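PDB 5HGC: serpin from Taeniopygia guttata, which holds a bound cortisol molecule and probably inhibits serine proteases, as serpins generally do. Local coordinates for residues K33-S38 and I370-N375; R191-D196 and H353-L358. All coordinates share one frame; numbering follows the deposited sequence.

Contact 1 of 2, residues K33-S38 and I370-N375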
ATOM      1  N   LYS A  33      16.588   3.844  -2.271  1.00 62.07           N
ATOM      2  CA  LYS A  33      16.157   3.310  -0.987  1.00 55.48           C
ATOM      3  C   LYS A  33      14.973   2.367  -1.200  1.00 43.49           C
ATOM      4  O   LYS A  33      14.223   2.486  -2.187  1.00 36.49           O
ATOM      5  CB  LYS A  33      15.835   4.469  -0.011  1.00 61.53           C
ATOM      6  CG  LYS A  33      17.054   5.216   0.535  1.00 64.83           C
ATOM      7  CD  LYS A  33      17.846   4.334   1.502  1.00 78.26           C
ATOM      8  CE  LYS A  33      19.339   4.652   1.543  1.00 77.97           C
ATOM      9  NZ  LYS A  33      19.575   5.736   2.529  1.00 78.31           N
ATOM     10  N   ASN A  34      14.839   1.408  -0.297  1.00 37.69           N
ATOM     11  CA  ASN A  34      13.559   0.723  -0.085  1.00 35.20           C
ATOM     12  C   ASN A  34      12.342   1.688  -0.130  1.00 35.37           C
ATOM     13  O   ASN A  34      12.345   2.777   0.483  1.00 37.82           O
ATOM     14  CB  ASN A  34      13.633  -0.057   1.228  1.00 32.53           C
ATOM     15  CG  ASN A  34      14.532  -1.282   1.121  1.00 36.35           C
ATOM     16  OD1 ASN A  34      15.023  -1.608   0.035  1.00 40.33           O
ATOM     17  ND2 ASN A  34      14.735  -1.982   2.230  1.00 35.76           N
ATOM     18  N   ILE A  35      11.352   1.348  -0.939  1.00 32.29           N
ATOM     19  CA  ILE A  35      10.062   2.002  -0.831  1.00 30.35           C
ATOM     20  C   ILE A  35       9.033   0.950  -0.518  1.00 31.98           C
ATOM     21  O   ILE A  35       8.989  -0.058  -1.211  1.00 37.72           O
ATOM     22  CB  ILE A  35       9.686   2.696  -2.123  1.00 30.87           C
ATOM     23  CG1 ILE A  35      10.789   3.705  -2.510  1.00 32.34           C
ATOM     24  CG2 ILE A  35       8.280   3.339  -2.028  1.00 31.00           C
ATOM     25  CD1 ILE A  35      10.884   4.925  -1.615  1.00 30.89           C
ATOM     26  N   PHE A  36       8.216   1.169   0.520  1.00 30.92           N
ATOM     27  CA  PHE A  36       7.085   0.270   0.838  1.00 29.66           C
ATOM     28  C   PHE A  36       5.892   0.975   1.444  1.00 27.96           C
ATOM     29  O   PHE A  36       5.985   1.498   2.543  1.00 30.25           O
ATOM     30  CB  PHE A  36       7.505  -0.874   1.752  1.00 26.72           C
ATOM     31  CG  PHE A  36       6.518  -1.989   1.761  1.00 28.95           C
ATOM     32  CD1 PHE A  36       6.470  -2.899   0.692  1.00 27.96           C
ATOM     33  CD2 PHE A  36       5.600  -2.127   2.803  1.00 28.02           C
ATOM     34  CE1 PHE A  36       5.540  -3.922   0.654  1.00 25.11           C
ATOM     35  CE2 PHE A  36       4.655  -3.146   2.767  1.00 28.61           C
ATOM     36  CZ  PHE A  36       4.620  -4.036   1.694  1.00 29.11           C
ATOM     37  N   TYR A  37       4.769   0.955   0.744  1.00 26.26           N
ATOM     38  CA  TYR A  37       3.559   1.614   1.202  1.00 24.08           C
ATOM     39  C   TYR A  37       2.312   0.898   0.694  1.00 24.63           C
ATOM     40  O   TYR A  37       2.405  -0.087  -0.065  1.00 23.53           O
ATOM     41  CB  TYR A  37       3.560   3.115   0.846  1.00 23.76           C
ATOM     42  CG  TYR A  37       3.455   3.388  -0.639  1.00 25.37           C
ATOM     43  CD1 TYR A  37       4.613   3.398  -1.463  1.00 26.35           C
ATOM     44  CD2 TYR A  37       2.220   3.657  -1.229  1.00 24.29           C
ATOM     45  CE1 TYR A  37       4.515   3.630  -2.826  1.00 25.57           C
ATOM     46  CE2 TYR A  37       2.109   3.878  -2.587  1.00 24.56           C
ATOM     47  CZ  TYR A  37       3.262   3.859  -3.376  1.00 27.10           C
ATOM     48  OH  TYR A  37       3.165   4.116  -4.737  1.00 33.57           O
ATOM     49  N   SER A  38       1.144   1.325   1.220  1.00 25.53           N
ATOM     50  CA  SER A  38      -0.167   0.811   0.788  1.00 23.97           C
ATOM     51  C   SER A  38      -0.984   1.883   0.061  1.00 25.50           C
ATOM     52  O   SER A  38      -1.565   2.736   0.684  1.00 26.49           O
ATOM     53  CB  SER A  38      -0.945   0.151   1.918  1.00 23.67           C
ATOM     54  OG  SER A  38      -2.228  -0.268   1.441  1.00 24.09           O
ATOM     55  N   ILE A 370       2.816  -1.473  -2.682  1.00 25.36           N
ATOM     56  CA  ILE A 370       3.848  -1.218  -3.667  1.00 22.92           C
ATOM     57  C   ILE A 370       5.202  -1.220  -2.943  1.00 25.25           C
ATOM     58  O   ILE A 370       5.454  -0.406  -2.022  1.00 24.71           O
ATOM     59  CB  ILE A 370       3.569   0.070  -4.461  1.00 23.31           C
ATOM     60  CG1 ILE A 370       2.320  -0.115  -5.335  1.00 23.51           C
ATOM     61  CG2 ILE A 370       4.772   0.444  -5.332  1.00 21.98           C
ATOM     62  CD1 ILE A 370       1.897   1.111  -6.127  1.00 22.67           C
ATOM     63  N   GLY A 371       6.072  -2.158  -3.334  1.00 24.93           N
ATOM     64  CA  GLY A 371       7.356  -2.324  -2.691  1.00 24.79           C
ATOM     65  C   GLY A 371       8.408  -2.166  -3.761  1.00 28.25           C
ATOM     66  O   GLY A 371       8.249  -2.641  -4.886  1.00 31.19           O
ATOM     67  N   LYS A 372       9.479  -1.471  -3.426  1.00 27.48           N
ATOM     68  CA  LYS A 372      10.666  -1.473  -4.221  1.00 27.04           C
ATOM     69  C   LYS A 372      11.651  -1.960  -3.194  1.00 28.24           C
ATOM     70  O   LYS A 372      11.882  -1.278  -2.199  1.00 31.67           O
ATOM     71  CB  LYS A 372      10.989  -0.045  -4.715  1.00 28.38           C
ATOM     72  CG  LYS A 372      12.350  -0.002  -5.338  1.00 28.46           C
ATOM     73  CD  LYS A 372      12.733   1.360  -5.771  1.00 29.92           C
ATOM     74  CE  LYS A 372      14.227   1.358  -6.106  1.00 30.53           C
ATOM     75  NZ  LYS A 372      14.584   2.686  -6.684  1.00 25.94           N
ATOM     76  N   ILE A 373      12.156  -3.174  -3.381  1.00 27.27           N
ATOM     77  CA  ILE A 373      13.059  -3.806  -2.431  1.00 27.36           C
ATOM     78  C   ILE A 373      14.448  -3.707  -3.038  1.00 32.04           C
ATOM     79  O   ILE A 373      14.745  -4.423  -3.988  1.00 36.40           O
ATOM     80  CB  ILE A 373      12.696  -5.290  -2.167  1.00 26.41           C
ATOM     81  CG1 ILE A 373      11.291  -5.444  -1.519  1.00 28.22           C
ATOM     82  CG2 ILE A 373      13.665  -5.907  -1.162  1.00 22.94           C
ATOM     83  CD1 ILE A 373      10.097  -4.844  -2.219  1.00 27.10           C
ATOM     84  N   VAL A 374      15.267  -2.779  -2.545  1.00 34.21           N
ATOM     85  CA  VAL A 374      16.678  -2.723  -2.929  1.00 36.79           C
ATOM     86  C   VAL A 374      17.529  -3.527  -1.929  1.00 36.28           C
ATOM     87  O   VAL A 374      18.583  -4.033  -2.273  1.00 39.00           O
ATOM     88  CB  VAL A 374      17.200  -1.268  -3.209  1.00 39.82           C
ATOM     89  CG1 VAL A 374      16.062  -0.333  -3.596  1.00 37.95           C
ATOM     90  CG2 VAL A 374      17.911  -0.655  -2.032  1.00 39.00           C
ATOM     91  N   ASN A 375      17.066  -3.680  -0.698  1.00 36.61           N
ATOM     92  CA  ASN A 375      17.837  -4.432   0.273  1.00 34.68           C
ATOM     93  C   ASN A 375      16.914  -5.141   1.261  1.00 36.39           C
ATOM     94  O   ASN A 375      16.436  -4.545   2.196  1.00 39.98           O
ATOM     95  CB  ASN A 375      18.845  -3.501   0.940  1.00 32.13           C
ATOM     96  CG  ASN A 375      19.764  -4.194   1.937  1.00 35.50           C
ATOM     97  OD1 ASN A 375      19.533  -5.320   2.449  1.00 33.94           O
ATOM     98  ND2 ASN A 375      20.810  -3.478   2.264  1.00 33.46           N
TER
HETATM   99  O   HOH W   1      14.243   3.947  -4.354  1.00 34.81           O

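Contact 2 of 2, residues R191-D196 and H353-L358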
ATOM      1  N   ARG A 191      21.662 -17.071   0.609  1.00 44.07           N
ATOM      2  CA  ARG A 191      22.297 -16.810  -0.666  0.54 40.03           C
ATOM      3  C   ARG A 191      22.537 -15.323  -0.776  1.00 39.10           C
ATOM      4  O   ARG A 191      22.057 -14.551   0.048  1.00 33.73           O
ATOM      5  CB  ARG A 191      21.406 -17.269  -1.826  0.54 42.34           C
ATOM      6  CG  ARG A 191      21.427 -18.774  -2.086  0.54 44.04           C
ATOM      7  CD  ARG A 191      20.466 -19.161  -3.202  0.54 42.39           C
ATOM      8  NE  ARG A 191      20.964 -18.813  -4.531  0.54 41.50           N
ATOM      9  CZ  ARG A 191      21.565 -19.662  -5.354  0.54 40.26           C
ATOM     10  NH1 ARG A 191      21.968 -19.254  -6.552  0.54 38.65           N
ATOM     11  NH2 ARG A 191      21.745 -20.920  -4.982  0.54 39.08           N
ATOM     12  N   GLU A 192      23.263 -14.939  -1.807  1.00 38.66           N
ATOM     13  CA  GLU A 192      23.701 -13.605  -1.938  1.00 43.01           C
ATOM     14  C   GLU A 192      22.693 -12.769  -2.678  1.00 45.92           C
ATOM     15  O   GLU A 192      22.113 -13.228  -3.662  1.00 48.72           O
ATOM     16  CB  GLU A 192      25.030 -13.583  -2.669  1.00 48.90           C
ATOM     17  CG  GLU A 192      26.208 -13.824  -1.740  1.00 59.09           C
ATOM     18  CD  GLU A 192      27.552 -13.707  -2.438  1.00 67.95           C
ATOM     19  OE1 GLU A 192      27.607 -13.621  -3.703  1.00 66.22           O
ATOM     20  OE2 GLU A 192      28.556 -13.718  -1.695  1.00 64.83           O
ATOM     21  N   PHE A 193      22.519 -11.529  -2.203  1.00 41.71           N
ATOM     22  CA  PHE A 193      21.646 -10.550  -2.815  1.00 36.41           C
ATOM     23  C   PHE A 193      22.507  -9.353  -3.134  1.00 37.79           C
ATOM     24  O   PHE A 193      23.228  -8.842  -2.260  1.00 45.49           O
ATOM     25  CB  PHE A 193      20.477 -10.167  -1.854  1.00 34.18           C
ATOM     26  CG  PHE A 193      19.430  -9.315  -2.506  1.00 31.51           C
ATOM     27  CD1 PHE A 193      19.643  -7.943  -2.709  1.00 28.35           C
ATOM     28  CD2 PHE A 193      18.234  -9.885  -2.957  1.00 31.68           C
ATOM     29  CE1 PHE A 193      18.713  -7.152  -3.370  1.00 29.42           C
ATOM     30  CE2 PHE A 193      17.297  -9.092  -3.627  1.00 33.99           C
ATOM     31  CZ  PHE A 193      17.531  -7.723  -3.820  1.00 31.66           C
ATOM     32  N   PHE A 194      22.396  -8.866  -4.366  1.00 40.78           N
ATOM     33  CA  PHE A 194      23.278  -7.816  -4.872  1.00 43.97           C
ATOM     34  C   PHE A 194      22.554  -6.495  -4.884  1.00 44.86           C
ATOM     35  O   PHE A 194      21.825  -6.193  -5.809  1.00 47.79           O
ATOM     36  CB  PHE A 194      23.961  -8.214  -6.229  1.00 48.59           C
ATOM     37  CG  PHE A 194      24.558  -9.620  -6.189  1.00 55.55           C
ATOM     38  CD1 PHE A 194      25.795  -9.861  -5.539  1.00 56.12           C
ATOM     39  CD2 PHE A 194      23.825 -10.738  -6.685  1.00 56.32           C
ATOM     40  CE1 PHE A 194      26.304 -11.168  -5.418  1.00 56.68           C
ATOM     41  CE2 PHE A 194      24.338 -12.035  -6.565  1.00 58.57           C
ATOM     42  CZ  PHE A 194      25.582 -12.247  -5.934  1.00 57.81           C
ATOM     43  N   VAL A 195      22.777  -5.724  -3.820  1.00 44.46           N
ATOM     44  CA  VAL A 195      22.221  -4.394  -3.655  1.00 41.02           C
ATOM     45  C   VAL A 195      22.742  -3.328  -4.641  1.00 49.35           C
ATOM     46  O   VAL A 195      21.901  -2.634  -5.252  1.00 49.89           O
ATOM     47  CB  VAL A 195      22.376  -3.917  -2.193  1.00 39.55           C
ATOM     48  CG1 VAL A 195      21.669  -2.588  -1.970  1.00 37.09           C
ATOM     49  CG2 VAL A 195      21.842  -4.952  -1.203  1.00 35.04           C
ATOM     50  N   ASP A 196      24.079  -3.219  -4.846  1.00 65.88           N
ATOM     51  CA  ASP A 196      24.761  -1.949  -5.367  1.00 72.85           C
ATOM     52  C   ASP A 196      25.576  -1.830  -6.710  1.00 78.81           C
ATOM     53  O   ASP A 196      25.376  -0.867  -7.470  1.00 82.44           O
ATOM     54  CB  ASP A 196      25.627  -1.333  -4.254  1.00 74.58           C
ATOM     55  CG  ASP A 196      25.050  -0.084  -3.694  1.00 78.19           C
ATOM     56  OD1 ASP A 196      24.349   0.645  -4.425  1.00 86.32           O
ATOM     57  OD2 ASP A 196      25.308   0.192  -2.514  1.00 88.65           O
ATOM     58  N   HIS A 353      18.680  -9.506  -7.036  1.00 30.60           N
ATOM     59  CA  HIS A 353      19.075  -8.131  -7.097  1.00 35.47           C
ATOM     60  C   HIS A 353      17.771  -7.256  -6.952  1.00 38.26           C
ATOM     61  O   HIS A 353      16.670  -7.822  -6.810  1.00 36.67           O
ATOM     62  CB  HIS A 353      19.968  -7.895  -8.316  1.00 37.18           C
ATOM     63  CG  HIS A 353      19.293  -8.113  -9.620  1.00 44.26           C
ATOM     64  ND1 HIS A 353      19.287  -9.337 -10.253  1.00 45.82           N
ATOM     65  CD2 HIS A 353      18.582  -7.269 -10.413  1.00 54.85           C
ATOM     66  CE1 HIS A 353      18.610  -9.241 -11.387  1.00 54.91           C
ATOM     67  NE2 HIS A 353      18.172  -7.996 -11.512  1.00 58.55           N
ATOM     68  N   PRO A 354      17.871  -5.913  -6.916  1.00 38.91           N
ATOM     69  CA  PRO A 354      16.648  -5.186  -6.563  1.00 38.28           C
ATOM     70  C   PRO A 354      15.461  -5.422  -7.504  1.00 35.96           C
ATOM     71  O   PRO A 354      15.641  -5.543  -8.729  1.00 34.49           O
ATOM     72  CB  PRO A 354      17.090  -3.711  -6.634  1.00 40.75           C
ATOM     73  CG  PRO A 354      18.547  -3.768  -6.346  1.00 43.08           C
ATOM     74  CD  PRO A 354      18.978  -4.974  -7.141  1.00 41.83           C
ATOM     75  N   PHE A 355      14.264  -5.462  -6.902  1.00 33.36           N
ATOM     76  CA  PHE A 355      13.006  -5.809  -7.584  1.00 29.71           C
ATOM     77  C   PHE A 355      11.805  -5.082  -6.983  1.00 30.17           C
ATOM     78  O   PHE A 355      11.871  -4.624  -5.852  1.00 33.97           O
ATOM     79  CB  PHE A 355      12.792  -7.308  -7.465  1.00 24.94           C
ATOM     80  CG  PHE A 355      12.626  -7.795  -6.044  1.00 24.20           C
ATOM     81  CD1 PHE A 355      13.750  -8.094  -5.248  1.00 21.62           C
ATOM     82  CD2 PHE A 355      11.317  -8.009  -5.508  1.00 21.82           C
ATOM     83  CE1 PHE A 355      13.601  -8.534  -3.947  1.00 21.40           C
ATOM     84  CE2 PHE A 355      11.172  -8.518  -4.222  1.00 23.41           C
ATOM     85  CZ  PHE A 355      12.311  -8.772  -3.439  1.00 24.10           C
ATOM     86  N   LEU A 356      10.715  -5.006  -7.726  1.00 26.42           N
ATOM     87  CA  LEU A 356       9.461  -4.546  -7.210  1.00 24.05           C
ATOM     88  C   LEU A 356       8.609  -5.710  -6.759  1.00 27.48           C
ATOM     89  O   LEU A 356       8.655  -6.814  -7.366  1.00 25.84           O
ATOM     90  CB  LEU A 356       8.696  -3.774  -8.266  1.00 23.81           C
ATOM     91  CG  LEU A 356       9.445  -2.652  -8.979  1.00 22.88           C
ATOM     92  CD1 LEU A 356       8.455  -1.859  -9.814  1.00 22.09           C
ATOM     93  CD2 LEU A 356      10.140  -1.746  -7.985  1.00 23.06           C
ATOM     94  N   MET A 357       7.844  -5.475  -5.678  1.00 27.44           N
ATOM     95  CA  MET A 357       6.762  -6.378  -5.299  1.00 25.35           C
ATOM     96  C   MET A 357       5.411  -5.598  -5.245  1.00 27.09           C
ATOM     97  O   MET A 357       5.263  -4.601  -4.476  1.00 28.68           O
ATOM     98  CB  MET A 357       7.079  -7.076  -4.008  1.00 23.25           C
ATOM     99  CG  MET A 357       5.959  -8.012  -3.633  1.00 21.76           C
ATOM    100  SD  MET A 357       6.558  -9.012  -2.269  1.00 27.91           S
ATOM    101  CE  MET A 357       5.375 -10.360  -2.109  1.00 20.89           C
ATOM    102  N   LEU A 358       4.452  -6.001  -6.090  1.00 23.13           N
ATOM    103  CA  LEU A 358       3.183  -5.276  -6.168  1.00 22.13           C
ATOM    104  C   LEU A 358       2.069  -6.244  -5.780  1.00 23.11           C
ATOM    105  O   LEU A 358       1.922  -7.320  -6.390  1.00 24.19           O
ATOM    106  CB  LEU A 358       2.935  -4.676  -7.548  1.00 22.16           C
ATOM    107  CG  LEU A 358       4.159  -4.078  -8.252  1.00 23.31           C
ATOM    108  CD1 LEU A 358       3.793  -3.715  -9.677  1.00 22.16           C
ATOM    109  CD2 LEU A 358       4.702  -2.867  -7.508  1.00 22.35           C
TER

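Contact 1 of 2, residues K33-S38 and I370-N375
Strands 35-37 and 370-373 run antiparallel, their short axes 4.5 Å apart at closest approach and 161° apart in direction. Four backbone bonds set the register: Ile35 and Lys372 form one hydrogen-bonded pair, Tyr37 and Ile370 another, with Phe36 opposite Gly371 as the non-hydrogen-bonded pair between them. The tight end is that of Tyr37. Its CG occupies the crowded position between backbone N and carbonyl carbon, which lays the ring alongside Ile370, both side chains pointing the same way, with Ile370 CB over one ring face at 4.0 Å from Tyr37 CZ. Helix 12-29 closes over this pair, and Tyr37 OH is hydrogen-bonded to Ala19 O. On the other face of the strands, Phe36 CD1 comes to 3.5 Å from Gly371 CA; a beta carbon on Gly371 would clash with that ring.

Past the strand ends the packing gives way to polar bonding. Asn34 has CG beside its backbone N (chi1 -72°), and its OD1 accepts from Val374 N at 2.8 Å, nearly along the C=O axis, and from Asn375 N at 3.0 Å, on a lone pair. Its ND2 donates to Asn375 O at 3.1 Å, almost straight (178°) and in the amide plane of Asn34, though from above the plane of the accepting carbonyl. Furthest out, exposed Lys33 has a poorly ordered side chain, and its link is water-mediated: a water donates to Lys33 O at 2.6 Å and accepts from Lys372 NZ at 2.7 Å. The extended Lys372 chain also carries NZ to a salt bridge with Glu249. Three bonds, with both amide ends used, fix the rotation of the Asn34 carboxamide, so a side chain continues the pairing in this part of serpin sheet B where strand 370-373 has ended.

Contact 2 of 2, residues R191-D196 and H353-L358
Phe193 carries CG anti to its backbone N (chi1 -171°), which brings the far end of the ring up against 353-358. Phe355 holds CG in the crowded position between backbone N and carbonyl carbon (chi1 63°), and so presents its ring edge to Phe193. The same position in His353 (chi1 64°) goes with an imidazole whose NE2 is bonded to Pro240 O, leaving CB and the backbone to make the contact. One face of the Phe193 ring meets His353 CA, offset toward the rim, while the tip CZ comes to 3.1 Å from His353 O. Phe193 CE2 reaches the edge of the Phe355 ring near its plane, 3.8 Å from Phe355 CE1. A leucine in place of Phe193 would probably lose the ring face against His353 CA, the approach to His353 O and much of the contact with Phe355.

On the more exposed side the touching is by backbone oxygens. Phe194 O is 3.6 Å from His353 CB and 3.4 Å from Pro354 CD, and Val195 O is 3.7 Å from Pro354 CG. No hydrogen bond joins the two segments; beside them, the backbone of Phe194 bonds to that of Ser352. Since strand 189-194 pairs with strand 200-209 and strand 355-361 lies between 233-240 and 366-373, this aromatic contact marks the junction of sheets C and B in the serpin fold.

Contact 1 is largely buried, its centre about 10 Å from that of the chain, while contact 2 sits about 19 Å out and is only partly buried. They meet through neighbouring strands: Gly371 N lies 2.8 Å from Met357 O and Ile373 N 2.9 Å from Phe355 O, both probable hydrogen bonds. Contact 1 joins strands within a sheet and is therefore rich in hydrogen bonds; contact 2 brings together the ends of strands from different sheets and rests on apolar and van der Waals touching. Beyond strand 370-373, Val374 O packs 3.3 Å from Phe193 CE1, so the residues just after the strand serve the amide bonding of one contact and the aromatic packing of the other.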